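Side-chain contacts in phosphodiesterase (Salpingoeca rosetta, PDB 7CJ3), which is a membrane protein whose transmembrane domain has the bacteriorhodopsin-like helical fold and holds a bound retinal: residues Q122-W127 with I248-G253; A132-T137 with V259-A264; V156-T161 with Y192-L197. All blocks are in the same frame, centred on the assembly; numbering follows the deposited sequence.

Interaction 1. Residues Q122-W127 with I248-G253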
loop_
_atom_site.group_PDB
_atom_site.type_symbol
_atom_site.label_atom_id
_atom_site.label_comp_id
_atom_site.label_asym_id
_atom_site.label_seq_id
_atom_site.Cartn_x
_atom_site.Cartn_y
_atom_site.Cartn_z
ATOM N N GLN B 122 22.297 -19.991 -10.011
ATOM C CA GLN B 122 21.959 -20.553 -8.660
ATOM C C GLN B 122 20.910 -21.667 -8.757
ATOM O O GLN B 122 20.721 -22.361 -7.767
ATOM C CB GLN B 122 21.433 -19.455 -7.728
ATOM C CG GLN B 122 22.515 -18.537 -7.187
ATOM C CD GLN B 122 22.864 -17.392 -8.092
ATOM O OE1 GLN B 122 22.033 -16.872 -8.841
ATOM N NE2 GLN B 122 24.112 -16.959 -7.988
ATOM N N GLY B 123 20.254 -21.839 -9.905
ATOM C CA GLY B 123 19.085 -22.723 -10.010
ATOM C C GLY B 123 17.895 -22.160 -9.241
ATOM O O GLY B 123 17.047 -22.956 -8.780
ATOM N N ASN B 124 17.845 -20.830 -9.111
ATOM C CA ASN B 124 16.738 -20.049 -8.504
ATOM C C ASN B 124 15.643 -19.930 -9.545
ATOM O O ASN B 124 15.910 -20.014 -10.738
ATOM C CB ASN B 124 17.193 -18.654 -8.041
ATOM C CG ASN B 124 17.850 -18.643 -6.670
ATOM O OD1 ASN B 124 17.784 -19.621 -5.940
ATOM N ND2 ASN B 124 18.487 -17.549 -6.310
ATOM N N PRO B 125 14.372 -19.734 -9.131
ATOM C CA PRO B 125 13.283 -19.577 -10.105
ATOM C C PRO B 125 13.267 -18.201 -10.794
ATOM O O PRO B 125 13.536 -17.207 -10.170
ATOM C CB PRO B 125 12.007 -19.816 -9.285
ATOM C CG PRO B 125 12.410 -19.632 -7.821
ATOM C CD PRO B 125 13.924 -19.716 -7.731
ATOM N N VAL B 126 12.946 -18.194 -12.081
ATOM C CA VAL B 126 12.758 -16.998 -12.935
ATOM C C VAL B 126 11.257 -16.865 -13.206
ATOM O O VAL B 126 10.710 -17.643 -14.000
ATOM C CB VAL B 126 13.549 -17.149 -14.247
ATOM C CG1 VAL B 126 13.567 -15.862 -15.068
ATOM C CG2 VAL B 126 14.952 -17.638 -13.983
ATOM N N TRP B 127 10.605 -15.908 -12.551
ATOM C CA TRP B 127 9.139 -15.716 -12.613
ATOM C C TRP B 127 8.810 -14.990 -13.915
ATOM O O TRP B 127 9.013 -13.727 -13.970
ATOM C CB TRP B 127 8.665 -14.925 -11.409
ATOM C CG TRP B 127 8.935 -15.554 -10.077
ATOM C CD1 TRP B 127 9.529 -14.950 -9.002
ATOM C CD2 TRP B 127 8.544 -16.863 -9.624
ATOM N NE1 TRP B 127 9.544 -15.793 -7.925
ATOM C CE2 TRP B 127 8.961 -16.977 -8.278
ATOM C CE3 TRP B 127 7.871 -17.943 -10.208
ATOM C CZ2 TRP B 127 8.744 -18.133 -7.521
ATOM C CZ3 TRP B 127 7.673 -19.085 -9.458
ATOM C CH2 TRP B 127 8.082 -19.178 -8.129
ATOM N N ILE B 248 23.285 -11.614 -1.954
ATOM C CA ILE B 248 21.962 -11.752 -1.258
ATOM C C ILE B 248 21.372 -13.101 -1.672
ATOM O O ILE B 248 21.671 -13.531 -2.794
ATOM C CB ILE B 248 21.012 -10.580 -1.596
ATOM C CG1 ILE B 248 20.681 -10.491 -3.087
ATOM C CG2 ILE B 248 21.590 -9.259 -1.105
ATOM C CD1 ILE B 248 19.656 -9.439 -3.411
ATOM N N ASP B 249 20.576 -13.738 -0.811
ATOM C CA ASP B 249 19.791 -14.957 -1.152
ATOM C C ASP B 249 18.520 -14.548 -1.918
ATOM O O ASP B 249 18.241 -13.345 -2.087
ATOM C CB ASP B 249 19.482 -15.813 0.089
ATOM C CG ASP B 249 18.570 -15.205 1.157
ATOM O OD1 ASP B 249 19.035 -14.328 1.856
ATOM O OD2 ASP B 249 17.396 -15.651 1.301
ATOM N N PHE B 250 17.759 -15.534 -2.374
ATOM C CA PHE B 250 16.635 -15.373 -3.320
ATOM C C PHE B 250 15.530 -14.527 -2.690
ATOM O O PHE B 250 15.122 -13.488 -3.325
ATOM C CB PHE B 250 16.099 -16.747 -3.721
ATOM C CG PHE B 250 15.100 -16.620 -4.829
ATOM C CD1 PHE B 250 15.487 -16.092 -6.054
ATOM C CD2 PHE B 250 13.762 -16.951 -4.614
ATOM C CE1 PHE B 250 14.550 -15.929 -7.064
ATOM C CE2 PHE B 250 12.833 -16.793 -5.632
ATOM C CZ PHE B 250 13.229 -16.284 -6.854
ATOM N N GLN B 251 15.093 -14.959 -1.491
ATOM C CA GLN B 251 13.984 -14.349 -0.705
ATOM C C GLN B 251 14.276 -12.869 -0.397
ATOM O O GLN B 251 13.362 -12.046 -0.564
ATOM C CB GLN B 251 13.715 -15.157 0.566
ATOM C CG GLN B 251 13.218 -16.557 0.293
ATOM C CD GLN B 251 12.479 -17.217 1.434
ATOM O OE1 GLN B 251 13.071 -17.837 2.302
ATOM N NE2 GLN B 251 11.168 -17.116 1.429
ATOM N N VAL B 252 15.498 -12.517 0.013
ATOM C CA VAL B 252 15.862 -11.086 0.258
ATOM C C VAL B 252 15.660 -10.293 -1.037
ATOM O O VAL B 252 15.048 -9.233 -0.973
ATOM C CB VAL B 252 17.294 -10.942 0.836
ATOM C CG1 VAL B 252 17.847 -9.527 0.668
ATOM C CG2 VAL B 252 17.369 -11.354 2.315
ATOM N N GLY B 253 16.112 -10.817 -2.182
ATOM C CA GLY B 253 15.906 -10.205 -3.515
ATOM C C GLY B 253 14.431 -10.043 -3.893
ATOM O O GLY B 253 14.066 -8.973 -4.457
#

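Interaction 2. Residues A132-T137 with V259-A264. With RET (retinal), chain K; OLC ((2R)-2,3-dihydroxypropyl (9Z)-octadec-9-enoate), chain L.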
loop_
_atom_site.group_PDB
_atom_site.type_symbol
_atom_site.label_atom_id
_atom_site.label_comp_id
_atom_site.label_asym_id
_atom_site.label_seq_id
_atom_site.Cartn_x
_atom_site.Cartn_y
_atom_site.Cartn_z
ATOM N N ALA B 132 6.462 -10.701 -17.556
ATOM C CA ALA B 132 5.250 -10.391 -18.354
ATOM C C ALA B 132 4.600 -9.085 -17.909
ATOM O O ALA B 132 4.331 -8.235 -18.748
ATOM C CB ALA B 132 4.265 -11.530 -18.260
ATOM N N GLU B 133 4.307 -8.949 -16.622
ATOM C CA GLU B 133 3.835 -7.679 -16.009
ATOM C C GLU B 133 4.718 -6.483 -16.439
ATOM O O GLU B 133 4.185 -5.456 -16.925
ATOM C CB GLU B 133 3.892 -7.833 -14.490
ATOM C CG GLU B 133 3.459 -6.579 -13.762
ATOM C CD GLU B 133 4.314 -6.190 -12.565
ATOM O OE1 GLU B 133 4.839 -7.100 -11.885
ATOM O OE2 GLU B 133 4.450 -4.969 -12.325
ATOM N N TRP B 134 6.038 -6.605 -16.224
ATOM C CA TRP B 134 7.040 -5.564 -16.553
ATOM C C TRP B 134 6.932 -5.177 -18.040
ATOM O O TRP B 134 6.909 -3.945 -18.333
ATOM C CB TRP B 134 8.460 -6.000 -16.150
ATOM C CG TRP B 134 8.707 -6.034 -14.664
ATOM C CD1 TRP B 134 7.828 -5.673 -13.672
ATOM C CD2 TRP B 134 9.910 -6.466 -13.988
ATOM N NE1 TRP B 134 8.399 -5.855 -12.440
ATOM C CE2 TRP B 134 9.679 -6.331 -12.600
ATOM C CE3 TRP B 134 11.166 -6.926 -14.404
ATOM C CZ2 TRP B 134 10.641 -6.672 -11.650
ATOM C CZ3 TRP B 134 12.132 -7.224 -13.462
ATOM C CH2 TRP B 134 11.846 -7.138 -12.101
ATOM N N ILE B 135 6.823 -6.163 -18.935
ATOM C CA ILE B 135 6.786 -5.931 -20.411
ATOM C C ILE B 135 5.464 -5.269 -20.839
ATOM O O ILE B 135 5.494 -4.494 -21.843
ATOM C CB ILE B 135 7.058 -7.250 -21.159
ATOM C CG1 ILE B 135 8.555 -7.578 -21.102
ATOM C CG2 ILE B 135 6.530 -7.207 -22.599
ATOM C CD1 ILE B 135 8.888 -9.064 -21.278
ATOM N N ILE B 136 4.352 -5.540 -20.146
ATOM C CA ILE B 136 3.059 -4.857 -20.426
ATOM C C ILE B 136 3.057 -3.451 -19.825
ATOM O O ILE B 136 2.523 -2.549 -20.490
ATOM C CB ILE B 136 1.875 -5.670 -19.906
ATOM C CG1 ILE B 136 1.801 -7.031 -20.598
ATOM C CG2 ILE B 136 0.575 -4.905 -20.051
ATOM C CD1 ILE B 136 0.870 -8.008 -19.901
ATOM N N THR B 137 3.619 -3.249 -18.632
ATOM C CA THR B 137 3.469 -1.987 -17.858
ATOM C C THR B 137 4.618 -0.981 -18.093
ATOM O O THR B 137 4.325 0.215 -18.218
ATOM C CB THR B 137 3.314 -2.311 -16.373
ATOM O OG1 THR B 137 4.466 -3.067 -15.989
ATOM C CG2 THR B 137 2.047 -3.086 -16.089
ATOM N N VAL B 259 8.867 -4.418 -3.126
ATOM C CA VAL B 259 8.909 -3.026 -2.591
ATOM C C VAL B 259 9.212 -2.040 -3.732
ATOM O O VAL B 259 8.529 -1.011 -3.814
ATOM C CB VAL B 259 9.919 -2.901 -1.426
ATOM C CG1 VAL B 259 9.936 -1.487 -0.833
ATOM C CG2 VAL B 259 9.640 -3.922 -0.322
ATOM N N ALA B 260 10.201 -2.352 -4.577
ATOM C CA ALA B 260 10.606 -1.584 -5.785
ATOM C C ALA B 260 9.441 -1.467 -6.768
ATOM O O ALA B 260 9.108 -0.328 -7.207
ATOM C CB ALA B 260 11.761 -2.282 -6.463
ATOM N N ASP B 261 8.854 -2.610 -7.131
ATOM C CA ASP B 261 7.737 -2.631 -8.107
ATOM C C ASP B 261 6.665 -1.643 -7.640
ATOM O O ASP B 261 6.325 -0.724 -8.399
ATOM C CB ASP B 261 7.156 -4.029 -8.267
ATOM C CG ASP B 261 6.458 -4.229 -9.600
ATOM O OD1 ASP B 261 6.213 -3.226 -10.297
ATOM O OD2 ASP B 261 6.188 -5.388 -9.950
ATOM N N TYR B 262 6.195 -1.825 -6.402
ATOM C CA TYR B 262 5.155 -0.998 -5.762
ATOM C C TYR B 262 5.601 0.464 -5.773
ATOM O O TYR B 262 4.825 1.325 -6.247
ATOM C CB TYR B 262 4.860 -1.488 -4.349
ATOM C CG TYR B 262 3.779 -0.664 -3.697
ATOM C CD1 TYR B 262 2.465 -0.741 -4.123
ATOM C CD2 TYR B 262 4.074 0.237 -2.690
ATOM C CE1 TYR B 262 1.473 0.039 -3.550
ATOM C CE2 TYR B 262 3.092 1.007 -2.095
ATOM C CZ TYR B 262 1.792 0.924 -2.538
ATOM O OH TYR B 262 0.823 1.699 -1.973
ATOM N N ALA B 263 6.809 0.728 -5.256
ATOM C CA ALA B 263 7.399 2.075 -5.139
ATOM C C ALA B 263 7.384 2.737 -6.517
ATOM O O ALA B 263 6.847 3.847 -6.617
ATOM C CB ALA B 263 8.799 1.986 -4.596
ATOM N N ALA B 264 7.926 2.073 -7.544
ATOM C CA ALA B 264 8.056 2.640 -8.903
ATOM C C ALA B 264 6.705 3.172 -9.375
ATOM O O ALA B 264 6.670 4.304 -9.928
ATOM C CB ALA B 264 8.583 1.607 -9.864
HETATM C C1 RET K . 16.484 -6.336 -15.512
HETATM C C2 RET K . 17.525 -7.252 -16.159
HETATM C C3 RET K . 18.912 -6.850 -15.923
HETATM C C4 RET K . 19.153 -5.430 -16.387
HETATM C C5 RET K . 18.001 -4.484 -16.192
HETATM C C6 RET K . 16.805 -4.853 -15.672
HETATM C C7 RET K . 15.830 -3.809 -15.321
HETATM C C8 RET K . 14.508 -3.948 -14.910
HETATM C C9 RET K . 13.511 -2.935 -14.796
HETATM C C10 RET K . 12.176 -3.216 -14.411
HETATM C C11 RET K . 11.155 -2.315 -14.082
HETATM C C12 RET K . 9.877 -2.562 -13.593
HETATM C C13 RET K . 8.864 -1.626 -13.325
HETATM C C14 RET K . 7.605 -2.045 -12.934
HETATM C C15 RET K . 6.361 -1.304 -13.120
HETATM C C16 RET K . 15.163 -6.691 -16.220
HETATM C C17 RET K . 16.372 -6.718 -14.025
HETATM C C18 RET K . 18.346 -3.083 -16.652
HETATM C C19 RET K . 13.837 -1.497 -15.062
HETATM C C20 RET K . 9.200 -0.172 -13.453
HETATM C C18 OLC L . 4.112 -1.293 -0.043
HETATM C C10 OLC L . 8.436 -7.379 1.287
HETATM C C9 OLC L . 9.159 -6.890 2.311
HETATM C C17 OLC L . 4.005 -2.650 -0.735
HETATM C C11 OLC L . 6.928 -7.462 1.261
HETATM C C8 OLC L . 8.435 -6.363 3.528
HETATM C C24 OLC L . 12.782 -16.023 8.866
HETATM C C16 OLC L . 3.513 -3.620 0.272
HETATM C C12 OLC L . 6.554 -6.853 -0.034
HETATM C C7 OLC L . 9.406 -5.716 4.463
HETATM C C15 OLC L . 4.629 -3.881 1.284
HETATM C C13 OLC L . 5.359 -5.964 0.085
HETATM C C6 OLC L . 10.481 -6.711 4.878
HETATM C C14 OLC L . 5.810 -4.700 0.763
HETATM C C5 OLC L . 10.027 -7.959 5.596
HETATM C C4 OLC L . 10.690 -9.120 4.917
HETATM C C3 OLC L . 10.449 -10.390 5.724
HETATM C C2 OLC L . 11.212 -10.410 7.033
HETATM C C21 OLC L . 12.925 -13.642 8.393
HETATM C C1 OLC L . 11.990 -11.695 7.077
HETATM C C22 OLC L . 11.933 -14.781 8.505
HETATM O O19 OLC L . 12.431 -12.134 6.017
HETATM O O25 OLC L . 12.148 -17.261 8.485
HETATM O O23 OLC L . 10.848 -14.449 9.447
HETATM O O20 OLC L . 12.200 -12.410 8.346
#

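Interaction 3. Residues V156-T161 with Y192-L197. With OLC ((2R)-2,3-dihydroxypropyl (9Z)-octadec-9-enoate), chain O; RET (retinal), chain K.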
loop_
_atom_site.group_PDB
_atom_site.type_symbol
_atom_site.label_atom_id
_atom_site.label_comp_id
_atom_site.label_asym_id
_atom_site.label_seq_id
_atom_site.Cartn_x
_atom_site.Cartn_y
_atom_site.Cartn_z
ATOM N N VAL B 156 9.374 8.499 -27.892
ATOM C CA VAL B 156 8.646 7.746 -26.833
ATOM C C VAL B 156 8.622 6.269 -27.221
ATOM O O VAL B 156 8.907 5.401 -26.369
ATOM C CB VAL B 156 7.227 8.316 -26.707
ATOM C CG1 VAL B 156 6.380 7.481 -25.759
ATOM C CG2 VAL B 156 7.244 9.782 -26.313
ATOM N N SER B 157 8.298 6.035 -28.496
ATOM C CA SER B 157 8.212 4.715 -29.173
ATOM C C SER B 157 9.527 3.935 -29.018
ATOM O O SER B 157 9.493 2.707 -28.727
ATOM C CB SER B 157 7.856 4.936 -30.617
ATOM O OG SER B 157 7.422 3.734 -31.225
ATOM N N ASP B 158 10.652 4.632 -29.201
ATOM C CA ASP B 158 11.995 4.018 -29.348
ATOM C C ASP B 158 12.485 3.555 -27.967
ATOM O O ASP B 158 13.158 2.492 -27.902
ATOM C CB ASP B 158 12.908 4.967 -30.129
ATOM C CG ASP B 158 14.282 4.426 -30.459
ATOM O OD1 ASP B 158 14.398 3.273 -30.997
ATOM O OD2 ASP B 158 15.229 5.164 -30.165
ATOM N N ILE B 159 12.089 4.262 -26.907
ATOM C CA ILE B 159 12.435 3.944 -25.490
ATOM C C ILE B 159 11.528 2.813 -24.981
ATOM O O ILE B 159 12.030 1.872 -24.321
ATOM C CB ILE B 159 12.222 5.201 -24.620
ATOM C CG1 ILE B 159 13.027 6.418 -25.083
ATOM C CG2 ILE B 159 12.517 4.907 -23.165
ATOM C CD1 ILE B 159 14.471 6.102 -25.326
ATOM N N ALA B 160 10.233 2.895 -25.292
ATOM C CA ALA B 160 9.248 1.823 -25.005
ATOM C C ALA B 160 9.710 0.509 -25.632
ATOM O O ALA B 160 9.550 -0.549 -25.007
ATOM C CB ALA B 160 7.897 2.223 -25.518
ATOM N N THR B 161 10.277 0.576 -26.833
ATOM C CA THR B 161 10.773 -0.618 -27.562
ATOM C C THR B 161 12.014 -1.141 -26.845
ATOM O O THR B 161 12.008 -2.346 -26.473
ATOM C CB THR B 161 10.999 -0.315 -29.049
ATOM O OG1 THR B 161 9.755 0.157 -29.582
ATOM C CG2 THR B 161 11.485 -1.520 -29.827
ATOM N N TYR B 192 19.164 0.100 -20.698
ATOM C CA TYR B 192 18.538 0.737 -19.511
ATOM C C TYR B 192 19.143 2.137 -19.281
ATOM O O TYR B 192 18.337 3.063 -18.955
ATOM C CB TYR B 192 18.628 -0.161 -18.274
ATOM C CG TYR B 192 18.176 0.536 -17.013
ATOM C CD1 TYR B 192 16.826 0.603 -16.672
ATOM C CD2 TYR B 192 19.089 1.173 -16.182
ATOM C CE1 TYR B 192 16.404 1.256 -15.522
ATOM C CE2 TYR B 192 18.680 1.818 -15.027
ATOM C CZ TYR B 192 17.334 1.871 -14.697
ATOM O OH TYR B 192 16.948 2.524 -13.568
ATOM N N ILE B 193 20.474 2.308 -19.438
ATOM C CA ILE B 193 21.143 3.644 -19.332
ATOM C C ILE B 193 20.622 4.544 -20.471
ATOM O O ILE B 193 20.218 5.703 -20.196
ATOM C CB ILE B 193 22.683 3.553 -19.383
ATOM C CG1 ILE B 193 23.285 2.593 -18.358
ATOM C CG2 ILE B 193 23.306 4.942 -19.240
ATOM C CD1 ILE B 193 22.989 2.975 -16.943
ATOM N N TYR B 194 20.666 4.043 -21.712
ATOM C CA TYR B 194 20.185 4.768 -22.908
ATOM C C TYR B 194 18.757 5.268 -22.639
ATOM O O TYR B 194 18.422 6.437 -22.953
ATOM C CB TYR B 194 20.307 3.870 -24.141
ATOM C CG TYR B 194 19.528 4.365 -25.335
ATOM C CD1 TYR B 194 20.087 5.239 -26.255
ATOM C CD2 TYR B 194 18.215 3.969 -25.529
ATOM C CE1 TYR B 194 19.358 5.718 -27.334
ATOM C CE2 TYR B 194 17.461 4.462 -26.580
ATOM C CZ TYR B 194 18.036 5.329 -27.492
ATOM O OH TYR B 194 17.275 5.775 -28.532
ATOM N N VAL B 195 17.931 4.398 -22.057
ATOM C CA VAL B 195 16.491 4.656 -21.776
ATOM C C VAL B 195 16.362 5.768 -20.727
ATOM O O VAL B 195 15.592 6.743 -20.975
ATOM C CB VAL B 195 15.793 3.353 -21.326
ATOM C CG1 VAL B 195 14.467 3.616 -20.624
ATOM C CG2 VAL B 195 15.592 2.384 -22.486
ATOM N N MET B 196 17.044 5.622 -19.582
ATOM C CA MET B 196 16.933 6.592 -18.460
ATOM C C MET B 196 17.433 7.976 -18.911
ATOM O O MET B 196 16.880 8.994 -18.427
ATOM C CB MET B 196 17.724 6.130 -17.235
ATOM C CG MET B 196 17.112 4.922 -16.508
ATOM S SD MET B 196 15.499 5.226 -15.683
ATOM C CE MET B 196 14.391 4.639 -16.968
ATOM N N LEU B 197 18.425 8.017 -19.810
ATOM C CA LEU B 197 19.062 9.278 -20.260
ATOM C C LEU B 197 18.066 10.040 -21.132
ATOM O O LEU B 197 17.935 11.279 -20.942
ATOM C CB LEU B 197 20.352 8.985 -21.040
ATOM C CG LEU B 197 21.665 9.066 -20.252
ATOM C CD1 LEU B 197 22.824 8.499 -21.061
ATOM C CD2 LEU B 197 21.968 10.499 -19.799
HETATM C C18 OLC O . 28.836 -2.949 -19.344
HETATM C C10 OLC O . 24.603 3.429 -23.254
HETATM C C9 OLC O . 23.966 4.409 -23.898
HETATM C C17 OLC O . 29.310 -2.202 -20.582
HETATM C C11 OLC O . 25.711 3.634 -22.255
HETATM C C8 OLC O . 24.298 5.864 -23.741
HETATM C C24 OLC O . 26.524 12.452 -29.174
HETATM C C16 OLC O . 28.207 -1.254 -21.070
HETATM C C12 OLC O . 26.551 2.361 -22.193
HETATM C C7 OLC O . 23.320 6.752 -24.523
HETATM C C15 OLC O . 28.695 0.167 -21.418
HETATM C C13 OLC O . 26.687 1.733 -20.799
HETATM C C6 OLC O . 24.035 8.067 -24.807
HETATM C C14 OLC O . 28.127 1.271 -20.490
HETATM C C5 OLC O . 23.147 9.296 -24.865
HETATM C C4 OLC O . 22.105 9.149 -25.946
HETATM C C3 OLC O . 22.633 9.160 -27.389
HETATM C C2 OLC O . 23.387 10.450 -27.766
HETATM C C21 OLC O . 24.329 12.850 -30.325
HETATM C C1 OLC O . 23.273 10.787 -29.251
HETATM C C22 OLC O . 25.311 13.391 -29.275
HETATM O O19 OLC O . 23.209 9.902 -30.088
HETATM O O25 OLC O . 26.904 12.234 -27.809
HETATM O O23 OLC O . 25.715 14.743 -29.604
HETATM O O20 OLC O . 23.228 12.176 -29.709
HETATM C C1 RET K . 16.484 -6.336 -15.512
HETATM C C2 RET K . 17.525 -7.252 -16.159
HETATM C C3 RET K . 18.912 -6.850 -15.923
HETATM C C4 RET K . 19.153 -5.430 -16.387
HETATM C C5 RET K . 18.001 -4.484 -16.192
HETATM C C6 RET K . 16.805 -4.853 -15.672
HETATM C C7 RET K . 15.830 -3.809 -15.321
HETATM C C8 RET K . 14.508 -3.948 -14.910
HETATM C C9 RET K . 13.511 -2.935 -14.796
HETATM C C10 RET K . 12.176 -3.216 -14.411
HETATM C C11 RET K . 11.155 -2.315 -14.082
HETATM C C12 RET K . 9.877 -2.562 -13.593
HETATM C C13 RET K . 8.864 -1.626 -13.325
HETATM C C14 RET K . 7.605 -2.045 -12.934
HETATM C C15 RET K . 6.361 -1.304 -13.120
HETATM C C16 RET K . 15.163 -6.691 -16.220
HETATM C C17 RET K . 16.372 -6.718 -14.025
HETATM C C18 RET K . 18.346 -3.083 -16.652
HETATM C C19 RET K . 13.837 -1.497 -15.062
HETATM C C20 RET K . 9.200 -0.172 -13.453
#

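Interaction 1. Residues Q122-W127 with I248-G253
Phe250, in the first turn of helix 250-277, pushes its ring against Asn124, Pro125 and Trp127, which lie on and beside the second strand of the two-stranded antiparallel hairpin (117-118 with 125-126) of this bacteriorhodopsin-like bundle. The hairpin spans the gap between helices 86-111 and 128-149, and its end is here packed against the start of the last helix. Asp249 is the N-cap of that helix, so Phe250 is its first full residue. The phenylalanine extends straight across because CG lies trans to N about the CA-CB bond (chi1 -172°), carrying the ring well into the hairpin side. Pro125 covers one face of the ring. Its CD lies 3.8 Å from the centroid of the Phe250 ring and only 18° off the normal, a clear CH-pi contact, while its CG meets Phe250 CZ at 3.6 Å. Asn124 lies obliquely along the CB-CG-CD1 side of the phenylalanine, and the two side chains point opposite ways as they pass. The nearest approach there is Asn124 ND2 to Phe250 CD1 at 3.3 Å, with amide and ring planes 51° apart, and no hydrogen bond crosses this contact. The backbone of Asn124 is instead held by Asp119, whose OD1 accepts from Asn124 N and also from Gln122 N. Phe55 meets the Phe250 ring too, and helix 58-81 touches it through Leu58. Trp127, the N-cap of helix 128-149, comes in at the tip. Its five-membered ring and the Phe250 ring have centroids 6.0 Å apart and meet obliquely. Pro125 also serves the tryptophan, with CB 4.0 Å above the plane of the Trp127 ring and toward its rim. At the far end of the phenylalanine, Trp127 NE1 approaches near the ring plane, 3.9 Å from Phe250 CZ.

Interaction 2. Residues A132-T137 with V259-A264
Trp134 and Asp261 contribute the closest pair of CA atoms between 132-137 and 259-264, yet these lie 9.0 Å apart. The backbones of the two segments stay apart here, and long side chains bridge the gap at the heart of the bacteriorhodopsin-like bundle, in the retinal pocket. Asp261 and Glu133 reach toward each other, the aspartate with its CG swung away from the backbone N (chi1 -156°), and their carboxylates meet from opposite directions. The two groups are nearly coplanar, 11° apart, with Glu133 OE1 2.9 Å from Asp261 OD2. These are two acceptors and not a modelled hydrogen bond; the pairing is presumably eased by Lys265, probably the last-helix lysine that carries the retinal in microbial rhodopsins, whose NZ bonds to Asp261 OD1 and weakly to Glu133 OE2. Asp261 OD2 is also gripped by Tyr106 OH, and by a weaker bond from Trp134 NE1 at 3.4 Å, fairly straight at 159°. That bond leaves the tryptophan at its edge, with ring and carboxylate planes steeply inclined to each other. One face of the same indole is given to the ligand: C12 of retinal lies 3.6 Å above the ring plane of Trp134, toward the rim. On the outer side of helix 250-277, Tyr262 meets Phe71 of the second subunit edge-to-face. Back in the pocket, Asp261 OD1 lies 3.2 Å from C14 of the retinal chain.

Interaction 3. Residues V156-T161 with Y192-L197
Tyr194 and Asp158 are joined by a hydrogen bond between two helices that follow each other in the bacteriorhodopsin-like bundle, 153-173 and 178-207. Their local segments run antiparallel, 149° between directions, with axes 9.8 Å apart at closest approach. The tyrosine can be followed outward. Its CB begins at the lipid side, 3.7 Å from C9 of a bound OLC, (2R)-2,3-dihydroxypropyl (9Z)-octadec-9-enoate. A chi1 of 165° sets CG on the far side of CB from the backbone N, and the ring points across toward 156-161. CD1, on the ring edge, is still beside the lipid, near C7 of the same OLC. On the side of the ring away from CD1, CE2 meets the tip of Ile159 obliquely, with CD1 of that isoleucine 3.6 Å from Tyr194 CE2. Beyond CZ, the hydroxyl donates to the aspartate, Tyr194 OH to Asp158 OD2 measuring 2.7 Å. It meets the carboxylate on the syn side, 29° out of its plane, while the ring itself stands almost perpendicular to that group. One polar tie thus sits at the exposed side of an otherwise apolar junction. Deeper in, Ile159 is also touched by Leu142 of helix 128-149, and the nearest CA atoms of the two segments belong to Ile159 and Val195. Their branched side chains overlap side by side, Ile159 CG2 lying 3.5 Å from Val195 CG1.

From the N terminus the chain first reaches 122-127, which opens interaction 1, and then 132-137, which opens interaction 2 on the very next helix. Helix 153-173 follows, and its turn back through helix 178-207 closes interaction 3, a short loop nested inside both others. Only after helices 219-233 and 235-245 does the chain return along helix 250-277, closing interaction 1 at its start and interaction 2 further on, so these two cross. Interaction 1 ties the hairpin to the N-terminal end of the last helix, interaction 2 joins that helix to 128-149 at the bundle centre, and interaction 3 joins helices 153-173 and 178-207. Interactions 2 and 3, centres about 16 Å apart, both touch the retinal.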